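Local structure of PfEMP1 variant 1 of strain MC (Plasmodium falciparum, 5LGD) at residues 17-22 / 110-115; 23-28 / 50-55; 30-35 / 43-48; 54-59 / 151-156. The protein probably binds receptors on the host cell surface, this chain being one disulfide-bonded, mostly helical domain of the much longer PfEMP1 protein. One frame throughout, in Å; residues are numbered along the deposited sequence.

Helix 7-29 takes part in interactions 1 and 2, and helix 45-70 in interactions 2, 3 and 4. Interaction 1 is the buried one: aliphatic side chains of helix 106-118 lie across helix 7-29. Interaction 2 lies nearer the surface and is aromatic, while interaction 3 is farthest from the centre of the chain and is covalent, a disulfide joining a loop to the start of helix 45-70. Interaction 4, partly buried, sets helix 144-162 against helix 45-70 with Val-56, the edge of Trp-55 and polar side chains. Glu-152 links interactions 1, 2 and 4, since its carboxylate reaches Ser-22 of interaction 1 and Arg-26 of interaction 2.

Interaction 1. Residues 17-22 / 110-115; sequences DMLIDS and KRIEAL
Leu-19 and Ile-112 are the residues whose backbones come nearest, and their side chains cross at about a right angle: CD1 of Leu-19 touches CG2 of Ile-112 at 3.8 Å. The other branch of Ile-112 turns to the neighbouring residue, its CD1 lying 4.0 Å from CD1 of Ile-20. In Ile-20, chi1 (-71°) sets CG1 anti to the carbonyl carbon, and chi2 (-41°) then places CD1 against that methyl. Arg-111 is modelled in two conformers; in one of them NH2 comes obliquely to 3.5 Å from Ile-20 CD1, so this contact is doubtful. A turn further on, Leu-115 presents both its methyls to Ser-22, with CD2 3.5 Å and CD1 3.6 Å from OG; CD2 also touches the carbonyl oxygen of Leu-19. The hydroxyl does not depend on this oily neighbour for its polar partner, since OG is hydrogen-bonded to Glu-152 of helix 144-162. The short helix segments run at 73° to each other, with axes 10.0 Å apart, so the two segments cross steeply. Leu-148 of helix 144-162 and Ile-99 of helix 92-103 add to the cover over Leu-19. No hydrogen bond spans the two segments, which implies that hydrophobic burial and the fit of branched side chains hold this crossing, with the buried hydroxyl of Ser-22 satisfied by a third helix.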
# COMPACT_ATOMS: atom_id res chain seq x y z
N ASP B 17 29.46 -16.00 -14.66
CA ASP B 17 30.82 -16.36 -15.09
C ASP B 17 31.36 -17.62 -14.37
O ASP B 17 32.09 -18.38 -15.00
CB ASP B 17 31.79 -15.17 -14.88
CG ASP B 17 31.45 -13.91 -15.67
OD1 ASP B 17 30.47 -13.94 -16.47
OD2 ASP B 17 32.13 -12.91 -15.48
N MET B 18 30.99 -17.86 -13.10
CA MET B 18 31.49 -19.08 -12.47
C MET B 18 30.79 -20.32 -13.08
O MET B 18 31.47 -21.31 -13.38
CB MET B 18 31.50 -19.00 -10.92
CG MET B 18 30.30 -19.59 -10.23
SD MET B 18 30.52 -21.36 -10.00
CE MET B 18 29.08 -21.70 -9.14
N LEU B 19 29.48 -20.21 -13.38
CA LEU B 19 28.69 -21.30 -13.98
C LEU B 19 29.21 -21.64 -15.36
O LEU B 19 29.29 -22.83 -15.71
CB LEU B 19 27.20 -20.93 -14.03
CG LEU B 19 26.50 -20.85 -12.64
CD1 LEU B 19 25.06 -20.39 -12.78
CD2 LEU B 19 26.53 -22.17 -11.94
N ILE B 20 29.63 -20.60 -16.09
CA ILE B 20 30.19 -20.66 -17.43
C ILE B 20 31.57 -21.29 -17.37
O ILE B 20 31.87 -22.16 -18.18
CB ILE B 20 30.10 -19.27 -18.15
CG1 ILE B 20 28.63 -18.90 -18.55
CG2 ILE B 20 30.98 -19.19 -19.40
CD1 ILE B 20 27.77 -19.96 -19.09
N ASP B 21 32.39 -20.89 -16.42
CA ASP B 21 33.72 -21.45 -16.21
C ASP B 21 33.62 -22.93 -15.86
O ASP B 21 34.35 -23.75 -16.42
CB ASP B 21 34.47 -20.66 -15.14
CG ASP B 21 34.93 -19.27 -15.52
OD1 ASP B 21 34.99 -18.96 -16.72
OD2 ASP B 21 35.28 -18.49 -14.60
N SER B 22 32.66 -23.30 -15.02
CA SER B 22 32.42 -24.70 -14.65
C SER B 22 32.15 -25.55 -15.93
O SER B 22 32.76 -26.61 -16.11
CB SER B 22 31.29 -24.80 -13.63
OG SER B 22 31.19 -26.11 -13.10
N LYS B 110 20.45 -23.84 -21.05
CA LYS B 110 20.41 -25.29 -21.29
C LYS B 110 21.65 -26.00 -20.69
O LYS B 110 21.50 -27.01 -20.00
CB LYS B 110 20.33 -25.57 -22.80
CG LYS B 110 19.98 -27.01 -23.19
CD LYS B 110 19.89 -27.11 -24.70
CE LYS B 110 19.23 -28.38 -25.15
NZ LYS B 110 18.99 -28.36 -26.61
N ARG B 111 22.87 -25.47 -20.99
CA ARG B 111 24.17 -25.97 -20.53
C ARG B 111 24.28 -25.92 -18.99
O ARG B 111 24.77 -26.87 -18.37
CB ARG B 111 25.36 -25.17 -21.15
CG ARG B 111 25.43 -25.12 -22.69
CD ARG B 111 26.81 -24.84 -23.34
NE ARG B 111 27.74 -23.97 -22.60
CZ ARG B 111 27.71 -22.64 -22.57
NH1 ARG B 111 26.73 -21.98 -23.17
NH2 ARG B 111 28.60 -21.95 -21.87
N ILE B 112 23.82 -24.80 -18.37
CA ILE B 112 23.87 -24.58 -16.93
C ILE B 112 22.93 -25.60 -16.24
O ILE B 112 23.37 -26.33 -15.34
CB ILE B 112 23.54 -23.11 -16.55
CG1 ILE B 112 24.62 -22.16 -17.15
CG2 ILE B 112 23.46 -22.97 -15.00
CD1 ILE B 112 24.36 -20.65 -17.11
N GLU B 113 21.66 -25.70 -16.72
CA GLU B 113 20.64 -26.63 -16.26
C GLU B 113 21.20 -28.07 -16.28
O GLU B 113 21.08 -28.76 -15.27
CB GLU B 113 19.39 -26.48 -17.12
CG GLU B 113 18.09 -26.95 -16.48
CD GLU B 113 16.84 -26.73 -17.31
OE1 GLU B 113 16.94 -26.54 -18.54
OE2 GLU B 113 15.74 -26.77 -16.71
N ALA B 114 21.89 -28.47 -17.37
CA ALA B 114 22.53 -29.79 -17.52
C ALA B 114 23.63 -30.01 -16.45
O ALA B 114 23.68 -31.08 -15.81
CB ALA B 114 23.13 -29.92 -18.90
N LEU B 115 24.52 -28.99 -16.28
CA LEU B 115 25.61 -28.95 -15.29
C LEU B 115 25.04 -29.11 -13.87
O LEU B 115 25.57 -29.90 -13.09
CB LEU B 115 26.41 -27.63 -15.41
CG LEU B 115 27.66 -27.48 -14.51
CD1 LEU B 115 28.93 -27.87 -15.27
CD2 LEU B 115 27.81 -26.07 -14.05

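Interaction 2. Residues 23-28 / 50-55; sequences IKWRDE and ISFQKW. Unlike the reference sequence in segment 50-55: Ser-51 (reference Cys).
Trp-25 brings the nitrogen of its indole over the face of another indole: NE1 sits 3.3 Å from CD2 of Trp-55, above the plane and toward the rim of that ring. The pair is edge-to-face, Trp-25 giving the edge, with planes at 61°. Trp-25 is in turn the face for Phe-52, whose CD1 approaches its CG at 3.5 Å in a second edge-to-face pair, here at 57°. With CG anti to the backbone N (chi1 174°), the phenyl ring of Phe-52 is directed to this meeting. Phe-52 also sets its CB over the six-membered ring of Trp-25, 3.8 Å from that ring's centroid and nearly on the normal, a CH-pi contact. Toward the far end of the indole, Trp-25 CH2 is 3.5 Å from the backbone N of Phe-52 and 3.7 Å from CB of Ser-51, a position that is cysteine in the reference sequence. Arg-26 NH1, hydrogen-bonded to Ser-22 O, lies obliquely 3.8 Å from CZ of Phe-52, while NH2 forms a salt bridge with Glu-152. The three aromatic residues form a cluster between segments 23-28 and 50-55, which run nearly antiparallel. With no hydrogen bond between the segments, the chemistry implies cohesion by van der Waals and aromatic quadrupole forces, probably strengthened where the polar indole nitrogen faces the pi cloud of Trp-55.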
# COMPACT_ATOMS: atom_id res chain seq x y z
N ILE B 23 31.36 -25.02 -16.86
CA ILE B 23 31.06 -25.67 -18.15
C ILE B 23 32.30 -25.70 -19.05
O ILE B 23 32.53 -26.69 -19.74
CB ILE B 23 29.89 -24.95 -18.89
CG1 ILE B 23 28.56 -25.04 -18.12
CG2 ILE B 23 29.76 -25.43 -20.34
CD1 ILE B 23 27.57 -23.89 -18.50
N LYS B 24 33.05 -24.58 -19.09
CA LYS B 24 34.26 -24.45 -19.93
C LYS B 24 35.37 -25.42 -19.52
O LYS B 24 36.22 -25.71 -20.35
CB LYS B 24 34.77 -23.00 -19.95
CG LYS B 24 34.01 -22.09 -20.90
CD LYS B 24 34.27 -20.64 -20.52
CE LYS B 24 34.40 -19.73 -21.72
NZ LYS B 24 33.07 -19.38 -22.31
N TRP B 25 35.35 -25.92 -18.25
CA TRP B 25 36.32 -26.92 -17.79
C TRP B 25 36.10 -28.22 -18.54
O TRP B 25 37.07 -28.85 -18.95
CB TRP B 25 36.23 -27.15 -16.28
CG TRP B 25 37.07 -26.16 -15.51
CD1 TRP B 25 36.61 -25.15 -14.72
CD2 TRP B 25 38.50 -26.09 -15.48
NE1 TRP B 25 37.68 -24.45 -14.18
CE2 TRP B 25 38.85 -25.00 -14.65
CE3 TRP B 25 39.53 -26.83 -16.09
CZ2 TRP B 25 40.19 -24.66 -14.38
CZ3 TRP B 25 40.85 -26.49 -15.82
CH2 TRP B 25 41.17 -25.40 -15.01
N ARG B 26 34.84 -28.56 -18.82
CA ARG B 26 34.47 -29.74 -19.59
C ARG B 26 34.64 -29.50 -21.08
O ARG B 26 35.17 -30.38 -21.75
CB ARG B 26 33.07 -30.23 -19.24
CG ARG B 26 33.00 -30.92 -17.87
CD ARG B 26 32.86 -29.94 -16.72
NE ARG B 26 32.58 -30.63 -15.46
CZ ARG B 26 32.64 -30.06 -14.27
NH1 ARG B 26 33.03 -28.80 -14.14
NH2 ARG B 26 32.35 -30.77 -13.18
N ASP B 27 34.27 -28.32 -21.58
CA ASP B 27 34.40 -27.95 -23.02
C ASP B 27 35.87 -27.96 -23.49
O ASP B 27 36.17 -28.40 -24.61
CB ASP B 27 33.82 -26.55 -23.25
CG ASP B 27 32.31 -26.50 -23.28
OD1 ASP B 27 31.67 -27.54 -22.93
OD2 ASP B 27 31.76 -25.44 -23.67
N GLU B 28 36.78 -27.51 -22.61
CA GLU B 28 38.22 -27.45 -22.89
C GLU B 28 38.99 -28.71 -22.42
O GLU B 28 39.83 -29.21 -23.17
CB GLU B 28 38.83 -26.15 -22.30
CG GLU B 28 38.57 -24.94 -23.18
CD GLU B 28 38.63 -23.59 -22.49
OE1 GLU B 28 37.63 -22.84 -22.56
OE2 GLU B 28 39.68 -23.27 -21.90
N ILE B 50 44.67 -30.36 -11.21
CA ILE B 50 45.21 -29.46 -10.19
C ILE B 50 44.71 -28.02 -10.41
O ILE B 50 44.27 -27.39 -9.45
CB ILE B 50 46.76 -29.59 -10.07
CG1 ILE B 50 47.13 -31.00 -9.60
CG2 ILE B 50 47.35 -28.53 -9.13
CD1 ILE B 50 48.49 -31.41 -9.85
N SER B 51 44.75 -27.52 -11.67
CA SER B 51 44.25 -26.18 -12.05
C SER B 51 42.76 -26.06 -11.77
O SER B 51 42.31 -25.02 -11.26
CB SER B 51 44.50 -25.90 -13.53
OG SER B 51 45.88 -25.94 -13.83
N PHE B 52 41.99 -27.13 -12.10
CA PHE B 52 40.56 -27.22 -11.84
C PHE B 52 40.35 -27.23 -10.30
O PHE B 52 39.52 -26.46 -9.83
CB PHE B 52 39.94 -28.44 -12.52
CG PHE B 52 38.49 -28.67 -12.18
CD1 PHE B 52 37.54 -27.67 -12.36
CD2 PHE B 52 38.05 -29.91 -11.72
CE1 PHE B 52 36.20 -27.88 -12.03
CE2 PHE B 52 36.71 -30.12 -11.39
CZ PHE B 52 35.80 -29.11 -11.54
N GLN B 53 41.13 -28.02 -9.54
CA GLN B 53 41.07 -28.04 -8.07
C GLN B 53 41.36 -26.65 -7.48
O GLN B 53 40.67 -26.24 -6.55
CB GLN B 53 42.04 -29.08 -7.47
CG GLN B 53 41.88 -29.23 -5.96
CD GLN B 53 42.53 -30.47 -5.43
OE1 GLN B 53 43.76 -30.57 -5.37
NE2 GLN B 53 41.71 -31.43 -5.02
N LYS B 54 42.37 -25.94 -8.04
CA LYS B 54 42.77 -24.58 -7.64
C LYS B 54 41.59 -23.62 -7.83
O LYS B 54 41.24 -22.89 -6.90
CB LYS B 54 43.97 -24.11 -8.48
CG LYS B 54 44.85 -23.06 -7.81
CD LYS B 54 45.66 -22.26 -8.82
CE LYS B 54 46.74 -21.44 -8.16
NZ LYS B 54 47.51 -20.64 -9.15
N TRP B 55 40.98 -23.64 -9.05
CA TRP B 55 39.85 -22.82 -9.42
C TRP B 55 38.73 -22.98 -8.42
O TRP B 55 38.18 -21.96 -8.02
CB TRP B 55 39.35 -23.20 -10.82
CG TRP B 55 38.12 -22.48 -11.28
CD1 TRP B 55 38.05 -21.21 -11.79
CD2 TRP B 55 36.79 -23.00 -11.31
NE1 TRP B 55 36.76 -20.92 -12.15
CE2 TRP B 55 35.96 -22.01 -11.89
CE3 TRP B 55 36.20 -24.21 -10.90
CZ2 TRP B 55 34.58 -22.18 -12.05
CZ3 TRP B 55 34.84 -24.39 -11.10
CH2 TRP B 55 34.05 -23.39 -11.66

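Interaction 3. Residues 30-35 / 43-48; sequences GRCINK and KGCNKK
Cys-32 and Cys-45 are joined covalently, SG to SG at 2.0 Å, and the central torsion of -77° makes this a left-handed disulfide. CB of Lys-48, about one turn along the helix from Cys-45, packs loosely against the sulfur of Cys-32, with 4.2 Å between CB and SG. The second kind of contact is the arginine lying alongside the bridge. CG of Arg-31 starts between the backbone N and the carbonyl carbon (chi1 81°), which brings it to 3.8 Å from Cys-45 SG. From there the chain runs extended to NE; the guanidinium at its end has both sulfurs over one face, toward its rim. The bridge fastens the loop after helix 7-29 to the start of helix 45-70, and it is one of three disulfides of this cysteine-rich helical domain, with Cys-41 to Cys-168 and Cys-49 to Cys-159. Polar contacts are slighter. Arg-31 NH2 stays 3.8 Å from Lys-43 O, too far to count as a hydrogen bond, and 5.0 Å from Lys-48 NZ, a like charge that probably disfavours closer approach. Within the loop itself, Asn-34 ND2 donates to Gly-30 O at 2.8 Å, in the carbonyl plane and almost perfectly straight (179°), while its OD1 accepts from the backbone N of Asp-36.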
# COMPACT_ATOMS: atom_id res chain seq x y z
N GLY B 30 37.56 -31.81 -20.97
CA GLY B 30 36.63 -32.91 -20.71
C GLY B 30 37.27 -34.28 -20.82
O GLY B 30 36.75 -35.24 -20.25
N ARG B 31 38.42 -34.40 -21.53
CA ARG B 31 39.15 -35.68 -21.60
C ARG B 31 39.64 -36.04 -20.16
O ARG B 31 39.75 -37.21 -19.84
CB ARG B 31 40.29 -35.64 -22.65
CG ARG B 31 41.60 -34.98 -22.19
CD ARG B 31 42.51 -34.50 -23.32
NE ARG B 31 43.88 -34.25 -22.86
CZ ARG B 31 44.33 -33.10 -22.33
NH1 ARG B 31 43.51 -32.07 -22.19
NH2 ARG B 31 45.59 -32.99 -21.96
N CYS B 32 39.84 -35.00 -19.31
CA CYS B 32 40.29 -35.08 -17.91
C CYS B 32 39.13 -35.05 -16.94
O CYS B 32 39.05 -35.93 -16.07
CB CYS B 32 41.27 -33.95 -17.60
SG CYS B 32 42.60 -33.77 -18.81
N ILE B 33 38.28 -33.99 -17.04
CA ILE B 33 37.11 -33.70 -16.18
C ILE B 33 35.80 -34.21 -16.81
O ILE B 33 35.23 -33.57 -17.71
CB ILE B 33 37.03 -32.19 -15.78
CG1 ILE B 33 38.34 -31.69 -15.16
CG2 ILE B 33 35.86 -31.95 -14.81
CD1 ILE B 33 38.69 -30.29 -15.44
N ASN B 34 35.34 -35.37 -16.34
CA ASN B 34 34.11 -36.00 -16.81
C ASN B 34 33.47 -36.86 -15.71
O ASN B 34 33.93 -36.84 -14.56
CB ASN B 34 34.36 -36.80 -18.12
CG ASN B 34 35.46 -37.82 -18.04
OD1 ASN B 34 35.34 -38.84 -17.36
ND2 ASN B 34 36.57 -37.59 -18.74
N LYS B 35 32.37 -37.57 -16.04
CA LYS B 35 31.66 -38.44 -15.10
C LYS B 35 31.67 -39.89 -15.60
O LYS B 35 30.89 -40.73 -15.12
CB LYS B 35 30.24 -37.93 -14.84
CG LYS B 35 30.18 -36.78 -13.84
CD LYS B 35 28.88 -36.80 -13.06
CE LYS B 35 28.97 -35.95 -11.82
NZ LYS B 35 27.92 -36.32 -10.84
N LYS B 43 47.14 -39.03 -20.26
CA LYS B 43 48.40 -38.29 -20.23
C LYS B 43 48.10 -36.77 -20.22
O LYS B 43 47.20 -36.32 -20.94
CB LYS B 43 49.26 -38.69 -21.45
CG LYS B 43 50.76 -38.71 -21.21
CD LYS B 43 51.52 -39.40 -22.33
CE LYS B 43 52.36 -38.44 -23.13
NZ LYS B 43 53.12 -39.13 -24.20
N GLY B 44 48.80 -36.05 -19.35
CA GLY B 44 48.69 -34.60 -19.20
C GLY B 44 47.47 -34.09 -18.46
O GLY B 44 47.29 -32.88 -18.32
N CYS B 45 46.64 -35.00 -17.97
CA CYS B 45 45.43 -34.63 -17.26
C CYS B 45 45.65 -34.24 -15.83
O CYS B 45 44.90 -33.41 -15.35
CB CYS B 45 44.38 -35.73 -17.36
SG CYS B 45 43.39 -35.65 -18.86
N ASN B 46 46.66 -34.83 -15.15
CA ASN B 46 46.97 -34.50 -13.76
C ASN B 46 47.05 -32.99 -13.53
O ASN B 46 46.36 -32.48 -12.64
CB ASN B 46 48.24 -35.19 -13.29
CG ASN B 46 48.77 -34.57 -12.02
OD1 ASN B 46 48.28 -34.88 -10.92
ND2 ASN B 46 49.69 -33.61 -12.17
N LYS B 47 47.90 -32.31 -14.34
CA LYS B 47 48.14 -30.85 -14.35
C LYS B 47 46.80 -30.12 -14.37
O LYS B 47 46.55 -29.28 -13.50
CB LYS B 47 49.00 -30.47 -15.58
CG LYS B 47 49.40 -28.99 -15.65
CD LYS B 47 50.10 -28.65 -16.96
CE LYS B 47 49.35 -27.59 -17.75
NZ LYS B 47 50.09 -27.21 -18.99
N LYS B 48 45.91 -30.51 -15.31
CA LYS B 48 44.57 -29.94 -15.47
C LYS B 48 43.65 -30.21 -14.28
O LYS B 48 42.88 -29.32 -13.93
CB LYS B 48 43.94 -30.38 -16.81
CG LYS B 48 44.03 -29.30 -17.87
CD LYS B 48 45.26 -29.41 -18.74
CE LYS B 48 45.56 -28.07 -19.38
NZ LYS B 48 46.34 -28.22 -20.63

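Interaction 4. Residues 54-59 / 151-156; sequences KWVEQK and HEQKEA
Glu-152 OE1 is hydrogen-bonded to Ser-22 OG and lies 3.6 Å from CZ3 of Trp-55, at the edge of the indole and near its plane. The carboxylate is turned 84° from that ring, and OE2 forms a salt bridge with Arg-26 NH2, so both oxygens of this buried acid have polar partners on helix 7-29. The bend at chi2 (-62°) carries CD round toward them. Nearer the backbone, Val-56 meets the same glutamate at about a right angle: its CG1 and CG2 touch Glu-152 CB at 3.7 Å and 3.8 Å, and CG1 also rests on the backbone N of Gln-153. On the more exposed flank, Gln-153 folds its bent chain so that OE1 comes 4.0 Å from Val-56 CG1, and its amide is only about 21° from the plane of the Glu-57 carboxylate. The segments run roughly antiparallel, with axes 9.4 Å apart. With helix 7-29 supplying the partners of Glu-152, this is a helix-helix interface, buried on the Glu-152 side and exposed on the Glu-57 side, in a bundle of three long helices, 7-29, 45-70 and 144-162, in this cysteine-rich domain of PfEMP1.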
# COMPACT_ATOMS: atom_id res chain seq x y z
N LYS B 54 42.37 -25.94 -8.04
CA LYS B 54 42.77 -24.58 -7.64
C LYS B 54 41.59 -23.62 -7.83
O LYS B 54 41.24 -22.89 -6.90
CB LYS B 54 43.97 -24.11 -8.48
CG LYS B 54 44.85 -23.06 -7.81
CD LYS B 54 45.66 -22.26 -8.82
CE LYS B 54 46.74 -21.44 -8.16
NZ LYS B 54 47.51 -20.64 -9.15
N TRP B 55 40.98 -23.64 -9.05
CA TRP B 55 39.85 -22.82 -9.42
C TRP B 55 38.73 -22.98 -8.42
O TRP B 55 38.18 -21.96 -8.02
CB TRP B 55 39.35 -23.20 -10.82
CG TRP B 55 38.12 -22.48 -11.28
CD1 TRP B 55 38.05 -21.21 -11.79
CD2 TRP B 55 36.79 -23.00 -11.31
NE1 TRP B 55 36.76 -20.92 -12.15
CE2 TRP B 55 35.96 -22.01 -11.89
CE3 TRP B 55 36.20 -24.21 -10.90
CZ2 TRP B 55 34.58 -22.18 -12.05
CZ3 TRP B 55 34.84 -24.39 -11.10
CH2 TRP B 55 34.05 -23.39 -11.66
N VAL B 56 38.37 -24.23 -8.02
CA VAL B 56 37.29 -24.52 -7.05
C VAL B 56 37.55 -23.78 -5.73
O VAL B 56 36.64 -23.12 -5.23
CB VAL B 56 37.02 -26.03 -6.80
CG1 VAL B 56 35.75 -26.25 -5.99
CG2 VAL B 56 36.94 -26.82 -8.10
N GLU B 57 38.79 -23.83 -5.20
CA GLU B 57 39.16 -23.14 -3.96
C GLU B 57 39.10 -21.61 -4.11
O GLU B 57 38.56 -20.96 -3.22
CB GLU B 57 40.50 -23.62 -3.39
CG GLU B 57 40.37 -24.38 -2.07
CD GLU B 57 39.64 -23.66 -0.94
OE1 GLU B 57 40.15 -22.62 -0.47
OE2 GLU B 57 38.56 -24.14 -0.53
N GLN B 58 39.57 -21.06 -5.26
CA GLN B 58 39.48 -19.62 -5.60
C GLN B 58 38.02 -19.15 -5.62
O GLN B 58 37.72 -18.07 -5.09
CB GLN B 58 40.10 -19.33 -6.98
CG GLN B 58 41.40 -18.53 -6.93
CD GLN B 58 42.55 -19.20 -7.67
OE1 GLN B 58 43.58 -19.55 -7.08
NE2 GLN B 58 42.41 -19.38 -8.98
N LYS B 59 37.11 -19.95 -6.23
CA LYS B 59 35.68 -19.58 -6.31
C LYS B 59 35.00 -19.73 -4.95
O LYS B 59 34.19 -18.88 -4.61
CB LYS B 59 34.93 -20.32 -7.43
CG LYS B 59 35.62 -20.25 -8.81
CD LYS B 59 35.10 -19.12 -9.69
CE LYS B 59 36.00 -17.90 -9.67
NZ LYS B 59 35.33 -16.69 -10.23
N HIS B 151 30.28 -30.02 -5.04
CA HIS B 151 30.29 -31.03 -6.11
C HIS B 151 31.59 -30.93 -6.92
O HIS B 151 32.18 -31.96 -7.26
CB HIS B 151 29.07 -30.86 -7.02
CG HIS B 151 29.13 -31.69 -8.26
ND1 HIS B 151 28.68 -33.00 -8.27
CD2 HIS B 151 29.64 -31.39 -9.48
CE1 HIS B 151 28.90 -33.44 -9.50
NE2 HIS B 151 29.48 -32.51 -10.26
N GLU B 152 32.03 -29.70 -7.19
CA GLU B 152 33.25 -29.39 -7.95
C GLU B 152 34.49 -29.89 -7.23
O GLU B 152 35.40 -30.40 -7.87
CB GLU B 152 33.33 -27.89 -8.27
CG GLU B 152 32.28 -27.41 -9.28
CD GLU B 152 32.34 -28.03 -10.66
OE1 GLU B 152 32.96 -27.41 -11.55
OE2 GLU B 152 31.69 -29.08 -10.88
N GLN B 153 34.50 -29.76 -5.90
CA GLN B 153 35.59 -30.23 -5.04
C GLN B 153 35.71 -31.76 -5.11
O GLN B 153 36.83 -32.27 -5.07
CB GLN B 153 35.34 -29.77 -3.60
CG GLN B 153 36.58 -29.83 -2.71
CD GLN B 153 37.55 -28.70 -3.00
OE1 GLN B 153 37.35 -27.55 -2.57
NE2 GLN B 153 38.62 -29.01 -3.72
N LYS B 154 34.57 -32.47 -5.22
CA LYS B 154 34.49 -33.93 -5.34
C LYS B 154 34.91 -34.40 -6.72
O LYS B 154 35.54 -35.44 -6.80
CB LYS B 154 33.10 -34.46 -4.96
CG LYS B 154 32.84 -34.43 -3.45
CD LYS B 154 31.38 -34.18 -3.11
CE LYS B 154 31.19 -33.88 -1.64
NZ LYS B 154 29.76 -33.68 -1.28
N GLU B 155 34.58 -33.63 -7.79
CA GLU B 155 34.99 -33.97 -9.15
C GLU B 155 36.48 -33.78 -9.39
O GLU B 155 37.10 -34.61 -10.05
CB GLU B 155 34.15 -33.24 -10.21
CG GLU B 155 32.75 -33.81 -10.35
CD GLU B 155 32.66 -35.29 -10.68
OE1 GLU B 155 33.22 -35.69 -11.73
OE2 GLU B 155 32.06 -36.05 -9.89
N ALA B 156 37.07 -32.70 -8.83
CA ALA B 156 38.49 -32.43 -8.92
C ALA B 156 39.29 -33.48 -8.07
O ALA B 156 40.42 -33.83 -8.42
CB ALA B 156 38.77 -31.02 -8.43